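Local coordinates for aryl acylamidase (bacterium CSBL00001, PDB 4YJ6), which probably hydrolyses the amide bond of aryl acylamides, releasing an arylamine and a carboxylic acid, at residues R229-A234 with S481-Y486; Q264-K269 with S474-R479; A332-L337 with A355-I360; I342-Y345 with A350-P353. All coordinates share one frame; numbering follows the deposited sequence.

Contact 1 of 4, residues R229-A234 with S481-Y486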
loop_
_atom_site.group_PDB
_atom_site.type_symbol
_atom_site.label_atom_id
_atom_site.label_comp_id
_atom_site.label_asym_id
_atom_site.label_seq_id
_atom_site.Cartn_x
_atom_site.Cartn_y
_atom_site.Cartn_z
ATOM N N ARG A 229 -6.310 -0.408 -10.374
ATOM C CA ARG A 229 -6.209 0.585 -11.447
ATOM C C ARG A 229 -7.451 1.445 -11.495
ATOM O O ARG A 229 -7.414 2.525 -12.094
ATOM C CB ARG A 229 -6.000 -0.075 -12.827
ATOM C CG ARG A 229 -4.611 -0.757 -12.957
ATOM C CD ARG A 229 -4.335 -1.336 -14.355
ATOM N NE ARG A 229 -5.309 -2.366 -14.682
ATOM C CZ ARG A 229 -5.207 -3.647 -14.313
ATOM N NH1 ARG A 229 -4.132 -4.103 -13.669
ATOM N NH2 ARG A 229 -6.184 -4.475 -14.632
ATOM N N THR A 230 -8.557 0.977 -10.914
ATOM C CA THR A 230 -9.795 1.768 -10.876
ATOM C C THR A 230 -10.304 1.922 -9.460
ATOM O O THR A 230 -10.070 1.070 -8.602
ATOM C CB THR A 230 -10.950 1.129 -11.668
ATOM O OG1 THR A 230 -11.443 -0.049 -10.972
ATOM C CG2 THR A 230 -10.488 0.734 -13.061
ATOM N N VAL A 231 -11.042 2.998 -9.238
ATOM C CA VAL A 231 -11.607 3.234 -7.925
ATOM C C VAL A 231 -12.698 2.210 -7.645
ATOM O O VAL A 231 -12.800 1.724 -6.521
ATOM C CB VAL A 231 -12.127 4.686 -7.788
ATOM C CG1 VAL A 231 -12.783 4.893 -6.411
ATOM C CG2 VAL A 231 -10.933 5.658 -8.008
ATOM N N ARG A 232 -13.477 1.834 -8.670
ATOM C CA ARG A 232 -14.520 0.824 -8.499
ATOM C C ARG A 232 -13.901 -0.499 -7.994
ATOM O O ARG A 232 -14.454 -1.149 -7.116
ATOM C CB ARG A 232 -15.258 0.554 -9.836
ATOM C CG ARG A 232 -16.277 -0.627 -9.756
ATOM C CD ARG A 232 -17.069 -0.781 -11.074
ATOM N NE ARG A 232 -17.877 0.433 -11.252
ATOM C CZ ARG A 232 -17.849 1.266 -12.310
ATOM N NH1 ARG A 232 -17.084 1.022 -13.395
ATOM N NH2 ARG A 232 -18.624 2.360 -12.297
ATOM N N ASP A 233 -12.765 -0.909 -8.538
ATOM C CA ASP A 233 -12.190 -2.182 -8.091
ATOM C C ASP A 233 -11.762 -2.062 -6.635
ATOM O O ASP A 233 -11.781 -3.048 -5.886
ATOM C CB ASP A 233 -10.977 -2.601 -8.912
ATOM C CG ASP A 233 -11.367 -3.277 -10.240
ATOM O OD1 ASP A 233 -12.572 -3.508 -10.478
ATOM O OD2 ASP A 233 -10.443 -3.575 -11.004
ATOM N N ALA A 234 -11.298 -0.893 -6.241
ATOM C CA ALA A 234 -10.885 -0.723 -4.844
ATOM C C ALA A 234 -12.103 -0.785 -3.941
ATOM O O ALA A 234 -12.068 -1.356 -2.858
ATOM C CB ALA A 234 -10.150 0.638 -4.672
ATOM N N SER A 481 -10.521 13.520 -14.518
ATOM C CA SER A 481 -9.091 13.548 -14.809
ATOM C C SER A 481 -8.544 12.127 -14.872
ATOM O O SER A 481 -7.765 11.698 -14.016
ATOM C CB SER A 481 -8.378 14.364 -13.707
ATOM O OG SER A 481 -6.960 14.462 -13.914
ATOM N N PRO A 482 -8.959 11.378 -15.896
ATOM C CA PRO A 482 -8.552 9.984 -16.001
ATOM C C PRO A 482 -7.053 9.789 -16.111
ATOM O O PRO A 482 -6.317 10.652 -16.619
ATOM C CB PRO A 482 -9.251 9.490 -17.275
ATOM C CG PRO A 482 -9.657 10.727 -18.022
ATOM C CD PRO A 482 -9.878 11.786 -16.978
ATOM N N TRP A 483 -6.612 8.636 -15.615
ATOM C CA TRP A 483 -5.224 8.242 -15.676
ATOM C C TRP A 483 -5.030 6.938 -16.453
ATOM O O TRP A 483 -3.900 6.504 -16.642
ATOM C CB TRP A 483 -4.635 8.087 -14.270
ATOM C CG TRP A 483 -5.311 7.012 -13.416
ATOM C CD1 TRP A 483 -5.092 5.658 -13.457
ATOM C CD2 TRP A 483 -6.263 7.241 -12.379
ATOM N NE1 TRP A 483 -5.868 5.028 -12.497
ATOM C CE2 TRP A 483 -6.597 5.971 -11.826
ATOM C CE3 TRP A 483 -6.880 8.390 -11.864
ATOM C CZ2 TRP A 483 -7.527 5.821 -10.792
ATOM C CZ3 TRP A 483 -7.798 8.243 -10.811
ATOM C CH2 TRP A 483 -8.115 6.951 -10.296
ATOM N N SER A 484 -6.118 6.337 -16.913
ATOM C CA SER A 484 -6.001 5.025 -17.567
ATOM C C SER A 484 -5.172 5.108 -18.848
ATOM O O SER A 484 -4.499 4.158 -19.221
ATOM C CB SER A 484 -7.390 4.450 -17.870
ATOM O OG SER A 484 -8.067 5.308 -18.763
ATOM N N GLN A 485 -5.224 6.257 -19.535
ATOM C CA GLN A 485 -4.457 6.392 -20.770
ATOM C C GLN A 485 -2.976 6.226 -20.513
ATOM O O GLN A 485 -2.247 5.782 -21.388
ATOM C CB GLN A 485 -4.709 7.758 -21.448
ATOM C CG GLN A 485 -4.142 8.935 -20.696
ATOM C CD GLN A 485 -5.081 9.478 -19.636
ATOM O OE1 GLN A 485 -6.140 8.898 -19.334
ATOM N NE2 GLN A 485 -4.717 10.629 -19.090
ATOM N N TYR A 486 -2.496 6.578 -19.318
ATOM C CA TYR A 486 -1.066 6.463 -19.065
ATOM C C TYR A 486 -0.572 5.000 -19.014
ATOM O O TYR A 486 0.631 4.745 -19.148
ATOM C CB TYR A 486 -0.687 7.158 -17.760
ATOM C CG TYR A 486 -1.106 8.631 -17.701
ATOM C CD1 TYR A 486 -0.775 9.521 -18.716
ATOM C CD2 TYR A 486 -1.848 9.107 -16.629
ATOM C CE1 TYR A 486 -1.178 10.866 -18.657
ATOM C CE2 TYR A 486 -2.251 10.433 -16.549
ATOM C CZ TYR A 486 -1.920 11.307 -17.571
ATOM O OH TYR A 486 -2.333 12.606 -17.459
#
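The carbonyl oxygen of R229 takes the indole N-H of W483, with NE1 3.0 Å from O, and this is the one hydrogen bond between the two segments. It is bent rather than straight: the N-H...O angle is 136°, and the oxygen stands 22° out of the indole plane. The same oxygen comes within 3.5 Å of CZ2 of W483, so it sits beside the ring edge, displaced from NE1 toward the benzo ring. Further along that edge CH2 meets CG2 of V231 at 3.9 Å, near the ring plane, which makes the apolar touch an edge contact and not a stack. The indole is brought here by a first torsion of 62°, which wedges CG between the backbone N and the carbonyl carbon. A leucine in place of W483 would probably leave the R229 carbonyl without its indole donor and open a gap beside the V231 methyl.

The receiving segment is itself ordered by an N-cap: OG1 of T230 accepts from the backbone N of D233 at 2.9 Å, at the start of helix 231-241. The guanidinium of R229 leads elsewhere, with NH1 bonded to the carbonyls of V171 and V176. Helix 467-480 lies against the same corner, where E478 OE2 accepts from V231 N and its side chain also touches W483. P447 of strand 443-451 packs on the indole, while Y198 of strand 198-201 packs on V231, so the contact joins the start of one helix to the segment following another beside the large mixed sheet.

Contact 2 of 4, residues Q264-K269 with S474-R479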
loop_
_atom_site.group_PDB
_atom_site.type_symbol
_atom_site.label_atom_id
_atom_site.label_comp_id
_atom_site.label_asym_id
_atom_site.label_seq_id
_atom_site.Cartn_x
_atom_site.Cartn_y
_atom_site.Cartn_z
ATOM N N GLN A 264 -21.370 9.476 -6.067
ATOM C CA GLN A 264 -21.857 10.519 -5.193
ATOM C C GLN A 264 -21.428 11.932 -5.619
ATOM O O GLN A 264 -22.157 12.894 -5.389
ATOM C CB GLN A 264 -21.306 10.238 -3.817
ATOM C CG GLN A 264 -21.844 11.099 -2.765
ATOM C CD GLN A 264 -21.585 10.472 -1.421
ATOM O OE1 GLN A 264 -20.959 11.089 -0.563
ATOM N NE2 GLN A 264 -22.046 9.215 -1.229
ATOM N N GLY A 265 -20.234 12.056 -6.193
ATOM C CA GLY A 265 -19.694 13.363 -6.562
ATOM C C GLY A 265 -19.188 14.147 -5.349
ATOM O O GLY A 265 -19.147 13.629 -4.225
ATOM N N VAL A 266 -18.782 15.405 -5.563
ATOM C CA VAL A 266 -18.199 16.209 -4.480
ATOM C C VAL A 266 -18.830 17.612 -4.464
ATOM O O VAL A 266 -18.283 18.538 -3.881
ATOM C CB VAL A 266 -16.670 16.372 -4.645
ATOM C CG1 VAL A 266 -15.972 14.988 -4.538
ATOM C CG2 VAL A 266 -16.353 16.999 -5.988
ATOM N N ARG A 267 -19.991 17.751 -5.085
ATOM C CA ARG A 267 -20.628 19.064 -5.161
ATOM C C ARG A 267 -20.884 19.591 -3.756
ATOM O O ARG A 267 -21.479 18.888 -2.924
ATOM C CB ARG A 267 -21.971 18.951 -5.873
ATOM C CG ARG A 267 -21.898 19.119 -7.342
ATOM C CD ARG A 267 -22.997 20.116 -7.827
ATOM N NE ARG A 267 -22.392 21.278 -8.466
ATOM C CZ ARG A 267 -21.742 21.230 -9.625
ATOM N NH1 ARG A 267 -21.621 20.076 -10.276
ATOM N NH2 ARG A 267 -21.210 22.340 -10.133
ATOM N N GLY A 268 -20.440 20.826 -3.511
ATOM C CA GLY A 268 -20.665 21.486 -2.239
ATOM C C GLY A 268 -19.633 21.165 -1.174
ATOM O O GLY A 268 -19.635 21.765 -0.096
ATOM N N LYS A 269 -18.743 20.214 -1.442
ATOM C CA LYS A 269 -17.745 19.872 -0.433
ATOM C C LYS A 269 -16.729 20.977 -0.265
ATOM O O LYS A 269 -16.422 21.682 -1.217
ATOM C CB LYS A 269 -17.030 18.572 -0.815
ATOM C CG LYS A 269 -17.973 17.355 -0.797
ATOM C CD LYS A 269 -18.577 17.109 0.603
ATOM C CE LYS A 269 -19.342 15.767 0.625
ATOM N NZ LYS A 269 -20.074 15.617 1.897
ATOM N N SER A 474 -12.350 10.314 -4.945
ATOM C CA SER A 474 -11.451 9.598 -5.826
ATOM C C SER A 474 -12.159 9.288 -7.139
ATOM O O SER A 474 -11.572 9.447 -8.207
ATOM C CB SER A 474 -10.997 8.265 -5.168
ATOM O OG SER A 474 -10.252 8.525 -3.983
ATOM N N ALA A 475 -13.392 8.782 -7.055
ATOM C CA ALA A 475 -14.108 8.395 -8.277
ATOM C C ALA A 475 -14.453 9.643 -9.092
ATOM O O ALA A 475 -14.455 9.597 -10.306
ATOM C CB ALA A 475 -15.381 7.604 -7.961
ATOM N N ALA A 476 -14.788 10.725 -8.408
ATOM C CA ALA A 476 -15.096 11.980 -9.111
ATOM C C ALA A 476 -13.864 12.464 -9.882
ATOM O O ALA A 476 -13.945 12.896 -11.064
ATOM C CB ALA A 476 -15.572 13.007 -8.106
ATOM N N PHE A 477 -12.703 12.408 -9.237
ATOM C CA PHE A 477 -11.457 12.815 -9.896
ATOM C C PHE A 477 -11.143 11.860 -11.058
ATOM O O PHE A 477 -10.709 12.283 -12.112
ATOM C CB PHE A 477 -10.308 12.846 -8.879
ATOM C CG PHE A 477 -9.016 13.345 -9.440
ATOM C CD1 PHE A 477 -8.789 14.711 -9.546
ATOM C CD2 PHE A 477 -8.036 12.452 -9.881
ATOM C CE1 PHE A 477 -7.588 15.192 -10.096
ATOM C CE2 PHE A 477 -6.825 12.908 -10.405
ATOM C CZ PHE A 477 -6.597 14.283 -10.520
ATOM N N GLU A 478 -11.380 10.561 -10.877
ATOM C CA GLU A 478 -11.091 9.584 -11.893
ATOM C C GLU A 478 -11.896 9.873 -13.162
ATOM O O GLU A 478 -11.383 9.700 -14.270
ATOM C CB GLU A 478 -11.462 8.183 -11.341
ATOM C CG GLU A 478 -11.133 7.028 -12.267
ATOM C CD GLU A 478 -11.582 5.712 -11.640
ATOM O OE1 GLU A 478 -12.713 5.667 -11.121
ATOM O OE2 GLU A 478 -10.801 4.766 -11.695
ATOM N N ARG A 479 -13.145 10.284 -12.999
ATOM C CA ARG A 479 -13.994 10.582 -14.156
ATOM C C ARG A 479 -13.508 11.846 -14.871
ATOM O O ARG A 479 -13.464 11.899 -16.102
ATOM C CB ARG A 479 -15.426 10.811 -13.722
ATOM C CG ARG A 479 -16.146 9.514 -13.331
ATOM C CD ARG A 479 -17.629 9.763 -13.140
ATOM N NE ARG A 479 -17.915 10.572 -11.951
ATOM C CZ ARG A 479 -18.065 10.083 -10.720
ATOM N NH1 ARG A 479 -17.990 8.782 -10.514
ATOM N NH2 ARG A 479 -18.341 10.892 -9.701
HETATM O O HOH W 1 -18.061 10.287 -6.903
#
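A476 and R479, one helical turn apart on helix 467-480, reach G265 and V266 of the loop that leads into strand 270-273, a loop ending in a type II beta turn from V266 to K269. The turn is closed by K269 N bonding to V266 O at 3.0 Å, and G268 occupies its third position with a positive phi of 86°.

Two orientations carry the contact. The CB of A476 points at the loop and ends 4.1 Å from CG1 of V266, a methyl-to-methyl meeting; the same CB lies 4.4 Å from CA of G265, where there is no side chain to intervene. V266 goes on to touch F297 and L300, which extends the apolar patch toward helix 284-299.

R479 approaches differently. Its chain bends at the third torsion (-69°), folding the guanidinium back over its own helix until one face lies above the carbonyl oxygen of A475, 3.6 Å from the plane to that O and over the centre of the group. That leaves its edge turned to the loop. NH1 also bonds to the carbonyl of L262, two residues before the segment, so the arginine is tied to the loop at two places, directly and through solvent. NH2 of R479 and N of G265 are both donors and stand 4.2 Å apart, so no direct bond forms between them. A water in the plane of the guanidinium reconciles them, accepting from G265 N at 2.9 Å and from R479 NH2 at 2.9 Å.

Contact 3 of 4, residues A332-L337 with A355-I360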
loop_
_atom_site.group_PDB
_atom_site.type_symbol
_atom_site.label_atom_id
_atom_site.label_comp_id
_atom_site.label_asym_id
_atom_site.label_seq_id
_atom_site.Cartn_x
_atom_site.Cartn_y
_atom_site.Cartn_z
ATOM N N ALA A 332 11.431 -6.328 18.641
ATOM C CA ALA A 332 10.759 -7.461 19.271
ATOM C C ALA A 332 10.723 -8.661 18.347
ATOM O O ALA A 332 10.938 -9.796 18.794
ATOM C CB ALA A 332 9.320 -7.079 19.709
ATOM N N SER A 333 10.441 -8.436 17.064
ATOM C CA SER A 333 10.493 -9.513 16.072
ATOM C C SER A 333 11.895 -10.150 16.008
ATOM O O SER A 333 12.048 -11.387 16.017
ATOM C CB SER A 333 10.103 -8.978 14.687
ATOM O OG SER A 333 10.398 -9.930 13.666
HETATM N N MSE A 334 12.929 -9.316 15.919
HETATM C CA MSE A 334 14.285 -9.855 15.837
HETATM C C MSE A 334 14.670 -10.630 17.095
HETATM O O MSE A 334 15.329 -11.657 17.013
HETATM C CB MSE A 334 15.277 -8.745 15.609
HETATM C CG MSE A 334 15.062 -8.170 14.239
HETATM SE SE MSE A 334 16.218 -6.690 13.959
HETATM C CE MSE A 334 17.979 -7.642 14.209
ATOM N N GLN A 335 14.282 -10.121 18.256
ATOM C CA GLN A 335 14.589 -10.807 19.508
ATOM C C GLN A 335 13.872 -12.176 19.530
ATOM O O GLN A 335 14.453 -13.181 19.927
ATOM C CB GLN A 335 14.154 -9.958 20.716
ATOM C CG GLN A 335 14.952 -8.655 20.916
ATOM C CD GLN A 335 16.341 -8.899 21.510
ATOM O OE1 GLN A 335 16.642 -9.997 21.994
ATOM N NE2 GLN A 335 17.198 -7.881 21.459
ATOM N N ALA A 336 12.606 -12.210 19.113
ATOM C CA ALA A 336 11.848 -13.476 19.105
ATOM C C ALA A 336 12.463 -14.469 18.112
ATOM O O ALA A 336 12.594 -15.651 18.422
ATOM C CB ALA A 336 10.385 -13.242 18.781
ATOM N N LEU A 337 12.855 -14.004 16.931
ATOM C CA LEU A 337 13.482 -14.890 15.944
ATOM C C LEU A 337 14.781 -15.469 16.494
ATOM O O LEU A 337 15.057 -16.654 16.303
ATOM C CB LEU A 337 13.781 -14.154 14.616
ATOM C CG LEU A 337 12.522 -13.826 13.801
ATOM C CD1 LEU A 337 12.820 -12.882 12.649
ATOM C CD2 LEU A 337 11.935 -15.118 13.287
ATOM N N ALA A 355 21.218 0.802 7.587
ATOM C CA ALA A 355 20.350 1.927 7.953
ATOM C C ALA A 355 19.256 1.490 8.912
ATOM O O ALA A 355 18.822 2.249 9.766
ATOM C CB ALA A 355 19.723 2.562 6.695
ATOM N N LEU A 356 18.795 0.252 8.741
ATOM C CA LEU A 356 17.812 -0.312 9.654
ATOM C C LEU A 356 18.456 -0.684 10.988
ATOM O O LEU A 356 17.919 -0.390 12.040
ATOM C CB LEU A 356 17.151 -1.549 9.021
ATOM C CG LEU A 356 16.220 -2.335 9.960
ATOM C CD1 LEU A 356 15.245 -1.441 10.677
ATOM C CD2 LEU A 356 15.465 -3.401 9.130
HETATM N N MSE A 357 19.633 -1.303 10.947
HETATM C CA MSE A 357 20.305 -1.677 12.187
HETATM C C MSE A 357 20.577 -0.427 13.022
HETATM O O MSE A 357 20.601 -0.478 14.243
HETATM C CB MSE A 357 21.607 -2.449 11.892
HETATM C CG MSE A 357 22.232 -3.097 13.106
HETATM SE SE MSE A 357 21.071 -4.530 13.855
HETATM C CE MSE A 357 21.385 -5.993 12.585
ATOM N N LYS A 358 20.781 0.717 12.376
ATOM C CA LYS A 358 20.940 1.957 13.141
ATOM C C LYS A 358 19.758 2.159 14.095
ATOM O O LYS A 358 19.938 2.452 15.278
ATOM C CB LYS A 358 21.030 3.146 12.191
ATOM C CG LYS A 358 20.989 4.503 12.895
ATOM C CD LYS A 358 21.020 5.621 11.857
ATOM C CE LYS A 358 19.713 5.690 11.066
ATOM N NZ LYS A 358 19.539 7.009 10.372
ATOM N N TRP A 359 18.544 2.002 13.569
ATOM C CA TRP A 359 17.341 2.243 14.391
ATOM C C TRP A 359 17.129 1.103 15.381
ATOM O O TRP A 359 16.671 1.328 16.515
ATOM C CB TRP A 359 16.122 2.403 13.480
ATOM C CG TRP A 359 16.185 3.669 12.709
ATOM C CD1 TRP A 359 16.388 3.811 11.378
ATOM C CD2 TRP A 359 16.062 4.994 13.245
ATOM N NE1 TRP A 359 16.376 5.155 11.037
ATOM C CE2 TRP A 359 16.197 5.895 12.174
ATOM C CE3 TRP A 359 15.856 5.492 14.534
ATOM C CZ2 TRP A 359 16.125 7.286 12.346
ATOM C CZ3 TRP A 359 15.777 6.858 14.712
ATOM C CH2 TRP A 359 15.910 7.742 13.618
ATOM N N ILE A 360 17.434 -0.117 14.945
ATOM C CA ILE A 360 17.391 -1.275 15.831
ATOM C C ILE A 360 18.252 -1.026 17.082
ATOM O O ILE A 360 17.809 -1.248 18.207
ATOM C CB ILE A 360 17.863 -2.553 15.091
ATOM C CG1 ILE A 360 16.867 -2.927 13.999
ATOM C CG2 ILE A 360 18.048 -3.710 16.072
ATOM C CD1 ILE A 360 15.438 -2.946 14.478
#
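M334 and I360, with M357 beside them, make an entirely apolar contact between consecutive helices joined by the 340-353 loop; no hydrogen bond links the two segments. Both methionines are modelled as selenomethionine.

The first kind of touch is selenium against a branched side chain. SE of M334 lies 3.8 Å from CG1 of I360, 3.9 Å from its CD1 and 4.1 Å from its CG2, so it rests among three carbons of the isoleucine and not on one methyl. The second is methyl against methyl: CE of M334 meets CE of M357 at 4.1 Å. M334 gets there because its chain runs extended through the second torsion, 176°, and turns only at the third, 60°, which swings CE toward M357. M357 is bent twice, at its second and third torsions, which carries CE across to the methyl of M334.

The backbones stay well apart, with the nearest CA atoms, those of M334 and I360, 9.1 Å from each other; long side chains bridge the interval. Y136 also packs on M334, and R349 on M357. I360 is touched by T330 and V331, and W359 by D320 and C323, so helix 354-363 packs along much of helix 315-339.

Contact 4 of 4, residues I342-Y345 with A350-P353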
loop_
_atom_site.group_PDB
_atom_site.type_symbol
_atom_site.label_atom_id
_atom_site.label_comp_id
_atom_site.label_asym_id
_atom_site.label_seq_id
_atom_site.Cartn_x
_atom_site.Cartn_y
_atom_site.Cartn_z
ATOM N N ILE A 342 17.083 -18.145 14.867
ATOM C CA ILE A 342 17.500 -17.426 13.671
ATOM C C ILE A 342 18.011 -16.056 14.091
ATOM O O ILE A 342 17.223 -15.165 14.368
ATOM C CB ILE A 342 16.355 -17.270 12.667
ATOM C CG1 ILE A 342 15.732 -18.649 12.407
ATOM C CG2 ILE A 342 16.864 -16.646 11.368
ATOM C CD1 ILE A 342 14.641 -18.640 11.376
ATOM N N ASP A 343 19.330 -15.900 14.125
ATOM C CA ASP A 343 19.946 -14.770 14.818
ATOM C C ASP A 343 20.381 -13.710 13.805
ATOM O O ASP A 343 21.394 -13.871 13.115
ATOM C CB ASP A 343 21.164 -15.270 15.598
ATOM C CG ASP A 343 21.775 -14.210 16.498
ATOM O OD1 ASP A 343 21.364 -13.035 16.419
ATOM O OD2 ASP A 343 22.674 -14.560 17.295
ATOM N N LEU A 344 19.599 -12.629 13.722
ATOM C CA LEU A 344 19.841 -11.538 12.786
ATOM C C LEU A 344 20.748 -10.471 13.404
ATOM O O LEU A 344 21.145 -9.522 12.735
ATOM C CB LEU A 344 18.496 -10.928 12.354
ATOM C CG LEU A 344 17.673 -11.915 11.523
ATOM C CD1 LEU A 344 16.169 -11.582 11.534
ATOM C CD2 LEU A 344 18.215 -11.942 10.097
ATOM N N TYR A 345 21.076 -10.620 14.679
ATOM C CA TYR A 345 22.046 -9.735 15.305
ATOM C C TYR A 345 23.475 -10.230 15.060
ATOM O O TYR A 345 24.418 -9.438 14.989
ATOM C CB TYR A 345 21.807 -9.667 16.799
ATOM C CG TYR A 345 20.615 -8.845 17.222
ATOM C CD1 TYR A 345 20.692 -7.452 17.284
ATOM C CD2 TYR A 345 19.422 -9.457 17.601
ATOM C CE1 TYR A 345 19.607 -6.699 17.687
ATOM C CE2 TYR A 345 18.335 -8.707 18.013
ATOM C CZ TYR A 345 18.437 -7.332 18.049
ATOM O OH TYR A 345 17.377 -6.565 18.455
ATOM N N ALA A 350 24.238 -9.773 8.149
ATOM C CA ALA A 350 24.343 -9.160 6.825
ATOM C C ALA A 350 22.973 -9.033 6.158
ATOM O O ALA A 350 22.827 -8.276 5.199
ATOM C CB ALA A 350 25.277 -9.975 5.929
ATOM N N ASP A 351 21.979 -9.778 6.656
ATOM C CA ASP A 351 20.642 -9.746 6.038
ATOM C C ASP A 351 19.858 -8.464 6.391
ATOM O O ASP A 351 18.832 -8.163 5.770
ATOM C CB ASP A 351 19.816 -10.961 6.452
ATOM C CG ASP A 351 20.404 -12.279 5.933
ATOM O OD1 ASP A 351 21.423 -12.255 5.185
ATOM O OD2 ASP A 351 19.826 -13.326 6.275
ATOM N N ILE A 352 20.342 -7.726 7.384
ATOM C CA ILE A 352 19.708 -6.486 7.804
ATOM C C ILE A 352 20.489 -5.283 7.258
ATOM O O ILE A 352 21.691 -5.186 7.485
ATOM C CB ILE A 352 19.692 -6.370 9.352
ATOM C CG1 ILE A 352 18.993 -7.585 9.986
ATOM C CG2 ILE A 352 19.011 -5.080 9.794
ATOM C CD1 ILE A 352 17.483 -7.742 9.593
ATOM N N PRO A 353 19.806 -4.361 6.565
ATOM C CA PRO A 353 20.498 -3.166 6.054
ATOM C C PRO A 353 21.117 -2.361 7.183
ATOM O O PRO A 353 20.523 -2.274 8.258
ATOM C CB PRO A 353 19.364 -2.350 5.420
ATOM C CG PRO A 353 18.327 -3.312 5.076
ATOM C CD PRO A 353 18.401 -4.415 6.109
#
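L344 carries the apolar part of this contact, with its root against I352 and its branched tip against D351. Its CB lies 4.1 Å from CG1 of I352, and its CD2 meets CB of D351 at the same 4.1 Å, the side chains of L344 and D351 crossing at about a right angle. The first torsion of L344, -67°, sets CG opposite the carbonyl carbon and lets the branched end reach D351. I352, whose CB points at L344, continues onto M357 of the following helix, while I100 packs on L344 from elsewhere in the chain.

A mixed touch accompanies these: the carbonyl oxygen of L344 is 4.0 Å from CG1 of I352. This oxygen is buried by the contact and has no hydrogen-bonding partner in the model, so burying it probably carries some cost.

Both segments belong to the loop connecting helix 315-339 to helix 354-363, and P353 stands at the N-cap position of the second helix. The first segment is shaped by an Asx turn, in which OD1 of D343 accepts from the backbone N of Y345 at 3.0 Å. That bond is bent, with an N-H...O angle of 136°, and the donor meets the oxygen on its anti side, 30° out of the carboxylate plane.

The remaining polar chemistry leads away from L344. OD2 of D351 accepts from the backbone N of A102, and a phosphate ion, probably from the crystallisation liquor, lies about 3 Å from the D351 side chain.

Overall arrangement
The contacts form two pairs on opposite sides of the chain's centre. Contact 2 uses helix 467-480 and contact 1 the loop that follows it, and the carboxylate of E478 bridges the two. Contact 3 packs helices 315-339 and 354-363 together; contact 4 closes the loop that connects them, with centres about 8 Å apart and L337 O probably bonded to I342 N. Contacts 1, 3 and 4 bury most of their touching residues, whereas contact 2 is only partly buried, with one of its four touching residues exposed, and alone uses a bridging water. Chemistry follows place: an indole-to-carbonyl bond in contact 1, purely apolar methionine packing in contact 3, and loop contacts with mixed character in contact 4.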